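Local coordinates for protein putative mandelate racemase (Zymomonas mobilis, PDB 2OX4) that probably acts as a magnesium-dependent lyase (dehydratase) of the mandelate racemase branch of the enolase superfamily, at residues P262-E267 against S283-P289. Numbering follows the deposited sequence.
Sequences PLASGE and SIDVIQP. With MG (magnesium ion), chain O.
Strands 263-265 and 286-287 run parallel as neighbouring staves of the enolase-superfamily barrel, joined by helix 271-280 in a beta-alpha-beta crossover. A264 pairs with V286 (CA-CA 4.7 Å) and S265 with I287 (5.3 Å). L263 O accepts both D285 N (2.8 Å) and V286 N (3.2 Å), S265 N gives a weak bond to V286 O (3.3 Å), and Q288 N closes on S265 O (2.8 Å). At the entry, D285 (chi1 m) points toward P262-E267 and its OD1 takes L263 N (2.9 Å), while K256 and R282 balance its charge. A264 CB meets V286 CB (chi1 t) at 4.1 Å on the face touching F239. On the opposite face, S265 CB rests 3.8 Å from I284 CD1 (chi1 m, chi2 t), and I287 (p) packs on F275 of the crossover helix. G266 (phi/psi 166/-21) must be glycine: a CB would clash with Q288 C and P289 N. Beyond it, E267 (p, t, chi3 81°) puts OE1 2.1 Å from magnesium, whose shell E215, E241 and waters 2, 3 and 4 complete; OE2 bonds Y44. The NE2 of Q288 (m, t, chi3 -50°) bonds Q315. Water 1 accepts from E267 N (3.0 Å) and lies within hydrogen-bonding distance of Q288 OE1 (2.8 Å) and E267 OE1 (2.9 Å), so Q288, just after strand 286-287, and E267 share one ordered water beside the magnesium site.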
loop_
_atom_site.group_PDB
_atom_site.type_symbol
_atom_site.label_atom_id
_atom_site.label_comp_id
_atom_site.label_asym_id
_atom_site.label_seq_id
_atom_site.Cartn_x
_atom_site.Cartn_y
_atom_site.Cartn_z
ATOM N N PRO C 262 14.968 20.774 1.092
ATOM C CA PRO C 262 13.990 20.543 2.170
ATOM C C PRO C 262 12.740 21.398 2.025
ATOM O O PRO C 262 12.815 22.567 1.628
ATOM C CB PRO C 262 14.742 20.943 3.448
ATOM C CG PRO C 262 16.216 20.743 3.078
ATOM C CD PRO C 262 16.290 21.169 1.619
ATOM N N LEU C 263 11.594 20.800 2.332
ATOM C CA LEU C 263 10.299 21.478 2.173
ATOM C C LEU C 263 9.760 21.988 3.503
ATOM O O LEU C 263 9.912 21.333 4.548
ATOM C CB LEU C 263 9.271 20.548 1.519
ATOM C CG LEU C 263 9.639 20.004 0.133
ATOM C CD1 LEU C 263 8.442 19.218 -0.443
ATOM C CD2 LEU C 263 10.022 21.167 -0.797
ATOM N N ALA C 264 9.120 23.153 3.453
ATOM C CA ALA C 264 8.486 23.746 4.639
ATOM C C ALA C 264 7.037 24.153 4.389
ATOM O O ALA C 264 6.677 24.581 3.285
ATOM C CB ALA C 264 9.268 24.958 5.109
ATOM N N SER C 265 6.210 24.040 5.424
ATOM C CA SER C 265 4.812 24.459 5.332
ATOM C C SER C 265 4.195 24.498 6.722
ATOM O O SER C 265 4.640 23.792 7.615
ATOM C CB SER C 265 4.008 23.473 4.489
ATOM O OG SER C 265 2.732 24.017 4.201
ATOM N N GLY C 266 3.160 25.314 6.901
ATOM C CA GLY C 266 2.413 25.222 8.135
ATOM C C GLY C 266 1.469 26.348 8.438
ATOM O O GLY C 266 0.578 26.172 9.250
ATOM N N GLU C 267 1.675 27.521 7.835
ATOM C CA GLU C 267 0.830 28.655 8.199
ATOM C C GLU C 267 -0.609 28.452 7.746
ATOM O O GLU C 267 -1.515 29.075 8.285
ATOM C CB GLU C 267 1.382 29.975 7.660
ATOM C CG GLU C 267 1.295 30.122 6.148
ATOM C CD GLU C 267 2.172 31.245 5.666
ATOM O OE1 GLU C 267 3.394 31.015 5.529
ATOM O OE2 GLU C 267 1.645 32.355 5.450
ATOM N N SER C 283 6.405 14.429 4.290
ATOM C CA SER C 283 6.606 15.316 3.154
ATOM C C SER C 283 7.096 16.719 3.534
ATOM O O SER C 283 7.493 17.474 2.652
ATOM C CB SER C 283 5.321 15.419 2.322
ATOM O OG SER C 283 4.249 15.869 3.132
ATOM N N ILE C 284 7.022 17.069 4.823
ATOM C CA ILE C 284 7.496 18.388 5.328
ATOM C C ILE C 284 8.717 18.167 6.228
ATOM O O ILE C 284 8.670 17.362 7.177
ATOM C CB ILE C 284 6.413 19.137 6.159
ATOM C CG1 ILE C 284 5.147 19.397 5.329
ATOM C CG2 ILE C 284 6.929 20.484 6.613
ATOM C CD1 ILE C 284 4.016 20.045 6.127
ATOM N N ASP C 285 9.802 18.882 5.931
ATOM C CA ASP C 285 11.035 18.826 6.728
ATOM C C ASP C 285 11.030 19.835 7.877
ATOM O O ASP C 285 11.599 19.587 8.947
ATOM C CB ASP C 285 12.237 19.058 5.805
ATOM C CG ASP C 285 12.344 17.976 4.739
ATOM O OD1 ASP C 285 12.061 18.266 3.559
ATOM O OD2 ASP C 285 12.638 16.819 5.114
ATOM N N VAL C 286 10.395 20.976 7.648
ATOM C CA VAL C 286 10.319 22.034 8.660
ATOM C C VAL C 286 8.880 22.504 8.693
ATOM O O VAL C 286 8.383 23.060 7.714
ATOM C CB VAL C 286 11.254 23.245 8.323
ATOM C CG1 VAL C 286 11.097 24.370 9.377
ATOM C CG2 VAL C 286 12.733 22.801 8.223
ATOM N N ILE C 287 8.182 22.226 9.786
ATOM C CA ILE C 287 6.788 22.645 9.892
ATOM C C ILE C 287 6.701 24.047 10.461
ATOM O O ILE C 287 7.524 24.448 11.299
ATOM C CB ILE C 287 5.926 21.695 10.752
ATOM C CG1 ILE C 287 6.572 21.457 12.123
ATOM C CG2 ILE C 287 5.642 20.367 9.988
ATOM C CD1 ILE C 287 5.577 21.005 13.185
ATOM N N GLN C 288 5.695 24.790 10.005
ATOM C CA GLN C 288 5.588 26.203 10.349
ATOM C C GLN C 288 4.220 26.576 10.906
ATOM O O GLN C 288 3.578 27.491 10.387
ATOM C CB GLN C 288 5.930 27.080 9.127
ATOM C CG GLN C 288 7.337 26.823 8.517
ATOM C CD GLN C 288 7.488 27.438 7.136
ATOM O OE1 GLN C 288 6.650 27.235 6.269
ATOM N NE2 GLN C 288 8.562 28.194 6.928
ATOM N N PRO C 289 3.770 25.898 11.990
ATOM C CA PRO C 289 2.462 26.256 12.529
ATOM C C PRO C 289 2.529 27.684 13.069
ATOM O O PRO C 289 3.593 28.115 13.546
ATOM C CB PRO C 289 2.282 25.271 13.691
ATOM C CG PRO C 289 3.646 24.880 14.073
ATOM C CD PRO C 289 4.442 24.877 12.812
HETATM MG MG MG O . 4.897 32.043 4.456
HETATM O O HOH W 1 4.016 28.207 6.068
HETATM O O HOH W 2 3.471 33.918 4.259
HETATM O O HOH W 3 3.839 31.279 2.669
HETATM O O HOH W 4 5.670 33.237 5.995
#